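Local coordinates for single-stranded DNA-binding protein (Enterobacter phage Enc34, PDB 5ODK) that probably binds single-stranded DNA through an OB fold during phage DNA replication, at residues E69-E72 / L73-N77. Numbering follows the deposited sequence.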
ATOM      1  N   GLU A  69      -8.749  -4.196  10.965  1.00 13.31           N
ATOM      2  CA  GLU A  69      -9.603  -3.341  11.794  1.00 14.69           C
ATOM      3  C   GLU A  69      -9.998  -2.058  11.065  1.00 14.95           C
ATOM      4  O   GLU A  69     -11.122  -1.617  11.084  1.00 15.41           O
ATOM      5  CB  GLU A  69      -8.917  -3.021  13.107  1.00 15.77           C
ATOM      6  CG  GLU A  69      -8.805  -4.256  13.994  1.00 18.98           C
ATOM      7  CD  GLU A  69      -7.796  -4.203  15.108  1.00 20.16           C
ATOM      8  OE1 GLU A  69      -7.121  -3.191  15.302  1.00 22.41           O
ATOM      9  OE2 GLU A  69      -7.696  -5.222  15.830  1.00 21.54           O
ATOM     10  N   GLN A  70      -9.048  -1.469  10.358  1.00 14.69           N
ATOM     11  CA  GLN A  70      -9.311  -0.232   9.620  1.00 13.85           C
ATOM     12  C   GLN A  70     -10.211  -0.489   8.415  1.00 12.98           C
ATOM     13  O   GLN A  70     -11.029   0.364   8.074  1.00 13.84           O
ATOM     14  CB  GLN A  70      -8.016   0.453   9.185  1.00 14.14           C
ATOM     15  CG  GLN A  70      -7.182   0.861  10.391  1.00 15.08           C
ATOM     16  CD  GLN A  70      -7.886   1.837  11.307  1.00 15.47           C
ATOM     17  OE1 GLN A  70      -8.389   2.859  10.875  1.00 16.58           O
ATOM     18  NE2 GLN A  70      -8.003   1.467  12.578  1.00 19.74           N
ATOM     19  N   ILE A  71     -10.077  -1.660   7.787  1.00 13.50           N
ATOM     20  CA  ILE A  71     -11.023  -2.061   6.746  1.00 13.23           C
ATOM     21  C   ILE A  71     -12.468  -2.136   7.282  1.00 14.09           C
ATOM     22  O   ILE A  71     -13.387  -1.640   6.632  1.00 13.25           O
ATOM     23  CB  ILE A  71     -10.571  -3.382   6.102  1.00 13.51           C
ATOM     24  CG1 ILE A  71      -9.388  -3.107   5.191  1.00 14.19           C
ATOM     25  CG2 ILE A  71     -11.702  -4.073   5.337  1.00 14.38           C
ATOM     26  CD1 ILE A  71      -8.716  -4.363   4.688  1.00 14.81           C
ATOM     27  N   GLU A  72     -12.655  -2.696   8.486  1.00 14.23           N
ATOM     28  CA  GLU A  72     -13.981  -2.744   9.074  1.00 14.80           C
ATOM     29  C   GLU A  72     -14.540  -1.354   9.352  1.00 15.16           C
ATOM     30  O   GLU A  72     -15.709  -1.084   9.104  1.00 15.39           O
ATOM     31  CB  GLU A  72     -14.004  -3.638  10.331  1.00 16.50           C
ATOM     32  CG  GLU A  72     -13.717  -5.088  10.012  1.00 18.63           C
ATOM     33  CD  GLU A  72     -14.688  -5.674   8.982  1.00 21.36           C
ATOM     34  OE1 GLU A  72     -15.911  -5.594   9.195  1.00 31.00           O
ATOM     35  OE2 GLU A  72     -14.223  -6.194   7.943  1.00 23.55           O
ATOM     36  N   LEU A  73     -13.692  -0.447   9.827  1.00 14.51           N
ATOM     37  CA  LEU A  73     -14.126   0.919  10.104  1.00 15.92           C
ATOM     38  C   LEU A  73     -14.562   1.600   8.801  1.00 14.97           C
ATOM     39  O   LEU A  73     -15.530   2.374   8.750  1.00 15.50           O
ATOM     40  CB  LEU A  73     -12.993   1.688  10.758  1.00 16.52           C
ATOM     41  CG  LEU A  73     -13.228   3.131  11.146  1.00 22.20           C
ATOM     42  CD1 LEU A  73     -14.333   3.243  12.182  1.00 24.52           C
ATOM     43  CD2 LEU A  73     -11.923   3.750  11.652  1.00 27.22           C
ATOM     44  N   THR A  74     -13.798   1.330   7.748  1.00 13.61           N
ATOM     45  CA  THR A  74     -14.059   1.967   6.466  1.00 13.01           C
ATOM     46  C   THR A  74     -15.404   1.474   5.902  1.00 12.77           C
ATOM     47  O   THR A  74     -16.195   2.254   5.386  1.00 14.10           O
ATOM     48  CB  THR A  74     -12.911   1.659   5.503  1.00 13.17           C
ATOM     49  OG1 THR A  74     -11.692   2.131   6.076  1.00 14.03           O
ATOM     50  CG2 THR A  74     -13.091   2.369   4.157  1.00 13.30           C
ATOM     51  N   LYS A  75     -15.685   0.173   6.051  1.00 13.34           N
ATOM     52  CA  LYS A  75     -17.004  -0.358   5.647  1.00 14.45           C
ATOM     53  C   LYS A  75     -18.111   0.385   6.400  1.00 14.26           C
ATOM     54  O   LYS A  75     -19.137   0.743   5.828  1.00 15.51           O
ATOM     55  CB  LYS A  75     -17.086  -1.865   5.964  1.00 14.52           C
ATOM     56  CG  LYS A  75     -16.224  -2.781   5.101  1.00 15.38           C
ATOM     57  CD  LYS A  75     -16.347  -4.208   5.615  1.00 18.20           C
ATOM     58  CE  LYS A  75     -15.506  -5.217   4.878  1.00 17.51           C
ATOM     59  NZ  LYS A  75     -15.629  -6.564   5.445  1.00 20.32           N
ATOM     60  N   LYS A  76     -17.909   0.557   7.708  1.00 14.89           N
ATOM     61  CA  LYS A  76     -18.938   1.116   8.582  1.00 16.96           C
ATOM     62  C   LYS A  76     -19.319   2.543   8.183  1.00 16.64           C
ATOM     63  O   LYS A  76     -20.478   2.954   8.325  1.00 17.60           O
ATOM     64  CB  LYS A  76     -18.434   1.072  10.032  1.00 16.28           C
ATOM     65  CG  LYS A  76     -19.451   1.504  11.070  1.00 21.62           C
ATOM     66  CD  LYS A  76     -18.886   1.335  12.470  1.00 26.32           C
ATOM     67  CE  LYS A  76     -19.833   1.825  13.540  1.00 30.39           C
ATOM     68  NZ  LYS A  76     -19.349   1.418  14.886  1.00 37.13           N
ATOM     69  N   ASN A  77     -18.319   3.285   7.687  1.00 14.81           N
ATOM     70  CA  ASN A  77     -18.490   4.720   7.434  1.00 15.96           C
ATOM     71  C   ASN A  77     -18.700   5.089   5.978  1.00 13.95           C
ATOM     72  O   ASN A  77     -18.579   6.263   5.602  1.00 15.76           O
ATOM     73  CB  ASN A  77     -17.343   5.454   8.099  1.00 18.80           C
ATOM     74  CG  ASN A  77     -17.481   5.418   9.637  1.00 21.74           C
ATOM     75  OD1 ASN A  77     -18.541   5.717  10.156  1.00 23.52           O
ATOM     76  ND2 ASN A  77     -16.455   4.968  10.333  1.00 29.91           N
TER
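Lys75 reaches back along the last turns of helix 61-76 to Glu72, three residues earlier. The CB of Lys75 sits 3.5 Å from Glu72 O. The next carbon, Lys75 CG, rests 3.4 Å from Ile71 O, the carbonyl that also accepts the Lys75 backbone N-H. Beyond CG the chain is fully extended: CD runs alongside the Glu72 carboxylate, and Lys75 CE touches both Glu72 OE2 and, at 4.0 Å, the CG2 methyl of Ile71. At the tip, Lys75 NZ closes a 2.9 Å salt bridge to Glu72 OE2, arriving on the syn side and 17° out of the carboxylate plane. Glu72 meets it by bending at chi2 (-57°), and its carboxylate lies alongside the lysine chain. On another side of the helix, Thr74 folds its hydroxyl back onto the preceding turn. Thr74 OG1, held beside its own backbone N (chi1 -58°), donates to Gln70 O at 2.7 Å, while Thr74 N reaches the same oxygen from the opposite face of the carbonyl plane. Thr74 also touches Pro151 and Ser153 of strand 144-156, where the helix lies against the sheet. Two donors thus satisfy one carbonyl, and an i to i+3 ion pair probably steadies the helix's final turns at the surface.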